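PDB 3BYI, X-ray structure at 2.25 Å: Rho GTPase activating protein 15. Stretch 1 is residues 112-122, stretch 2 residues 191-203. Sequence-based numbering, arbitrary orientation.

Stretch 1 (112-122) FFEQFVEAIKK
Stretch 2 (191-203) IHMVYQNQIAELM

Two helices of Rho GTPase activating protein 15 cross at 73° and pack through interlocking isoleucines flanked by aromatic contacts, burying 528 Å² in all. Both have regular α-helical backbones with i to i+4 hydrogen bonds; their axes approach to 9.8 Å. The register is set by V117 against Y195 (CA to CA 6.2 Å) and I120 against I199 (CA to CA 6.4 Å).

I120 (chi1 p, chi2 t) points toward the second helix and fits among Y195, Q198, I199 and L202. Its CD1 reaches 3.3 Å from Y195 O and 3.7 Å from I199 CG1, while CG2 lies 3.9 Å from L202 CD2; a branched, apolar side chain can meet several neighbours at once. I199 (m, t) returns the fit: it leaves its helix sideways, but its CD1 comes among F113, F116, V117 and I120, 3.9 Å from F116 CB.

Y195 (m) offers a broad ring, and V117 (t) lays CG1 over its face, 3.6 Å from the centroid. F113 (t) directs its edge at the face of H192 (m), centroids 5.7 Å apart and planes at 83°; its CZ is 4.2 Å from Y195 CD2. Extended K121 (m, t, t, t) spans the exposed margin, where NZ gives a weak hydrogen bond to Y195 OH at 3.0 Å.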

# COMPACT_ATOMS: atom_id res chain seq x y z
N PHE A 112 10.15 -0.97 13.31
CA PHE A 112 10.36 -2.35 12.91
C PHE A 112 11.43 -2.56 11.82
O PHE A 112 11.91 -3.68 11.63
CB PHE A 112 9.05 -2.95 12.43
CG PHE A 112 8.12 -3.33 13.53
CD1 PHE A 112 7.51 -2.36 14.31
CD2 PHE A 112 7.82 -4.67 13.77
CE1 PHE A 112 6.62 -2.72 15.34
CE2 PHE A 112 6.96 -5.03 14.78
CZ PHE A 112 6.35 -4.06 15.57
N PHE A 113 11.82 -1.51 11.10
CA PHE A 113 12.66 -1.70 9.91
C PHE A 113 13.97 -2.48 10.18
O PHE A 113 14.29 -3.43 9.44
CB PHE A 113 12.95 -0.34 9.24
CG PHE A 113 13.78 -0.46 8.00
CD1 PHE A 113 13.28 -1.13 6.89
CD2 PHE A 113 15.07 0.06 7.94
CE1 PHE A 113 14.06 -1.28 5.73
CE2 PHE A 113 15.84 -0.08 6.80
CZ PHE A 113 15.34 -0.76 5.70
N GLU A 114 14.70 -2.11 11.24
CA GLU A 114 15.93 -2.83 11.59
C GLU A 114 15.66 -4.32 11.82
O GLU A 114 16.45 -5.16 11.40
CB GLU A 114 16.63 -2.20 12.81
N GLN A 115 14.53 -4.63 12.46
CA GLN A 115 14.16 -6.02 12.75
C GLN A 115 13.83 -6.81 11.51
O GLN A 115 14.18 -7.99 11.45
CB GLN A 115 12.99 -6.12 13.75
CG GLN A 115 13.34 -5.99 15.27
CD GLN A 115 12.08 -5.94 16.21
OE1 GLN A 115 11.66 -6.99 16.73
NE2 GLN A 115 11.46 -4.74 16.39
N PHE A 116 13.11 -6.20 10.56
CA PHE A 116 12.74 -6.82 9.24
C PHE A 116 13.96 -7.04 8.35
O PHE A 116 14.05 -8.07 7.66
CB PHE A 116 11.73 -5.96 8.44
CG PHE A 116 10.26 -6.15 8.84
CD1 PHE A 116 9.58 -5.17 9.54
CD2 PHE A 116 9.58 -7.32 8.51
CE1 PHE A 116 8.23 -5.35 9.92
CE2 PHE A 116 8.25 -7.50 8.86
CZ PHE A 116 7.57 -6.52 9.58
N VAL A 117 14.87 -6.07 8.35
CA VAL A 117 16.17 -6.22 7.66
C VAL A 117 16.98 -7.40 8.21
O VAL A 117 17.50 -8.19 7.43
CB VAL A 117 17.06 -4.95 7.74
CG1 VAL A 117 18.48 -5.22 7.22
CG2 VAL A 117 16.43 -3.81 6.98
N GLU A 118 17.11 -7.48 9.54
CA GLU A 118 17.76 -8.64 10.19
C GLU A 118 17.09 -9.94 9.75
O GLU A 118 17.77 -10.96 9.54
CB GLU A 118 17.66 -8.57 11.72
CG GLU A 118 18.60 -7.60 12.40
CD GLU A 118 18.54 -7.68 13.94
OE1 GLU A 118 17.79 -8.54 14.47
OE2 GLU A 118 19.25 -6.90 14.63
N ALA A 119 15.76 -9.89 9.66
CA ALA A 119 14.96 -11.05 9.28
C ALA A 119 15.29 -11.55 7.89
O ALA A 119 15.52 -12.75 7.74
CB ALA A 119 13.45 -10.78 9.41
N ILE A 120 15.30 -10.69 6.87
CA ILE A 120 15.61 -11.20 5.52
C ILE A 120 17.09 -11.53 5.30
O ILE A 120 17.41 -12.25 4.35
CB ILE A 120 15.16 -10.30 4.32
CG1 ILE A 120 15.64 -8.86 4.50
CG2 ILE A 120 13.68 -10.50 4.09
CD1 ILE A 120 15.69 -8.10 3.20
N LYS A 121 17.97 -11.02 6.17
CA LYS A 121 19.39 -11.34 6.07
C LYS A 121 19.71 -12.77 6.52
O LYS A 121 20.83 -13.25 6.29
CB LYS A 121 20.25 -10.35 6.86
CG LYS A 121 20.46 -9.01 6.21
CD LYS A 121 21.36 -8.16 7.09
CE LYS A 121 21.54 -6.74 6.58
NZ LYS A 121 22.00 -5.77 7.67
N LYS A 122 18.72 -13.45 7.12
CA LYS A 122 18.92 -14.79 7.73
C LYS A 122 19.45 -15.80 6.74
O LYS A 122 19.14 -15.72 5.58
CB LYS A 122 17.63 -15.32 8.37
CG LYS A 122 17.17 -14.58 9.59
CD LYS A 122 18.17 -14.61 10.71
CE LYS A 122 17.64 -13.89 11.94
NZ LYS A 122 18.74 -13.56 12.88
N ILE A 191 21.71 -0.04 -0.85
CA ILE A 191 21.48 -1.15 0.08
C ILE A 191 20.06 -1.11 0.65
O ILE A 191 19.36 -2.12 0.64
CB ILE A 191 22.58 -1.21 1.16
CG1 ILE A 191 23.93 -1.56 0.52
CG2 ILE A 191 22.23 -2.22 2.24
CD1 ILE A 191 25.09 -1.73 1.51
N HIS A 192 19.60 0.04 1.12
CA HIS A 192 18.25 0.12 1.71
C HIS A 192 17.15 -0.22 0.68
O HIS A 192 16.09 -0.79 1.02
CB HIS A 192 18.01 1.48 2.39
CG HIS A 192 18.71 1.62 3.72
ND1 HIS A 192 18.70 2.80 4.44
CD2 HIS A 192 19.44 0.74 4.44
CE1 HIS A 192 19.40 2.63 5.56
NE2 HIS A 192 19.86 1.39 5.58
N MET A 193 17.40 0.14 -0.57
CA MET A 193 16.48 -0.18 -1.65
C MET A 193 16.38 -1.71 -1.90
O MET A 193 15.31 -2.27 -2.09
CB MET A 193 16.87 0.57 -2.92
CG MET A 193 16.57 2.09 -2.84
SD MET A 193 17.09 3.06 -4.29
CE MET A 193 18.86 3.21 -4.08
N VAL A 194 17.51 -2.40 -1.87
CA VAL A 194 17.47 -3.86 -1.95
C VAL A 194 16.77 -4.47 -0.74
O VAL A 194 16.01 -5.43 -0.87
CB VAL A 194 18.89 -4.46 -2.11
CG1 VAL A 194 18.85 -6.00 -2.33
CG2 VAL A 194 19.57 -3.79 -3.32
N TYR A 195 17.04 -3.95 0.45
CA TYR A 195 16.45 -4.48 1.67
C TYR A 195 14.93 -4.47 1.58
O TYR A 195 14.27 -5.47 1.86
CB TYR A 195 16.81 -3.64 2.87
CG TYR A 195 18.20 -3.81 3.43
CD1 TYR A 195 19.05 -4.83 3.03
CD2 TYR A 195 18.64 -2.94 4.43
CE1 TYR A 195 20.32 -4.96 3.59
CE2 TYR A 195 19.89 -3.06 4.99
CZ TYR A 195 20.73 -4.07 4.58
OH TYR A 195 21.97 -4.16 5.18
N GLN A 196 14.37 -3.33 1.21
CA GLN A 196 12.94 -3.20 1.21
C GLN A 196 12.25 -4.00 0.10
O GLN A 196 11.20 -4.59 0.33
CB GLN A 196 12.55 -1.74 1.15
CG GLN A 196 12.86 -1.03 -0.12
CD GLN A 196 12.66 0.46 0.05
OE1 GLN A 196 12.18 0.90 1.09
NE2 GLN A 196 13.01 1.23 -0.96
N ASN A 197 12.85 -4.05 -1.08
CA ASN A 197 12.32 -4.87 -2.16
C ASN A 197 12.38 -6.38 -1.83
O ASN A 197 11.47 -7.14 -2.16
CB ASN A 197 13.11 -4.61 -3.44
CG ASN A 197 12.84 -3.23 -3.97
OD1 ASN A 197 12.22 -2.43 -3.30
ND2 ASN A 197 13.32 -2.93 -5.17
N GLN A 198 13.45 -6.81 -1.16
CA GLN A 198 13.55 -8.19 -0.74
C GLN A 198 12.52 -8.53 0.31
O GLN A 198 11.99 -9.64 0.29
CB GLN A 198 14.95 -8.52 -0.23
CG GLN A 198 15.99 -8.70 -1.35
CD GLN A 198 15.55 -9.68 -2.39
OE1 GLN A 198 15.20 -9.31 -3.52
NE2 GLN A 198 15.56 -10.97 -2.01
N ILE A 199 12.24 -7.61 1.23
CA ILE A 199 11.23 -7.84 2.26
C ILE A 199 9.86 -7.93 1.61
O ILE A 199 9.06 -8.82 1.93
CB ILE A 199 11.18 -6.72 3.34
CG1 ILE A 199 12.46 -6.71 4.20
CG2 ILE A 199 9.97 -6.93 4.24
CD1 ILE A 199 12.83 -5.37 4.77
N ALA A 200 9.58 -7.01 0.68
CA ALA A 200 8.29 -7.07 -0.02
C ALA A 200 8.14 -8.36 -0.83
O ALA A 200 7.08 -8.96 -0.82
CB ALA A 200 8.05 -5.83 -0.88
N GLU A 201 9.19 -8.77 -1.55
CA GLU A 201 9.17 -10.03 -2.29
C GLU A 201 8.88 -11.24 -1.39
O GLU A 201 8.10 -12.13 -1.77
CB GLU A 201 10.51 -10.25 -3.01
CG GLU A 201 10.67 -9.42 -4.24
CD GLU A 201 11.83 -9.84 -5.12
OE1 GLU A 201 12.11 -11.05 -5.23
OE2 GLU A 201 12.46 -8.94 -5.70
N LEU A 202 9.49 -11.29 -0.21
CA LEU A 202 9.26 -12.43 0.70
C LEU A 202 7.83 -12.45 1.24
O LEU A 202 7.22 -13.54 1.37
CB LEU A 202 10.22 -12.42 1.89
CG LEU A 202 10.17 -13.66 2.79
CD1 LEU A 202 10.62 -14.94 2.02
CD2 LEU A 202 11.02 -13.41 3.99
N MET A 203 7.30 -11.27 1.56
CA MET A 203 5.94 -11.19 2.08
C MET A 203 4.94 -11.65 1.02
O MET A 203 3.88 -12.20 1.33
CB MET A 203 5.58 -9.78 2.53
CG MET A 203 6.51 -9.15 3.56
SD MET A 203 6.12 -9.55 5.24
CE MET A 203 4.52 -8.77 5.38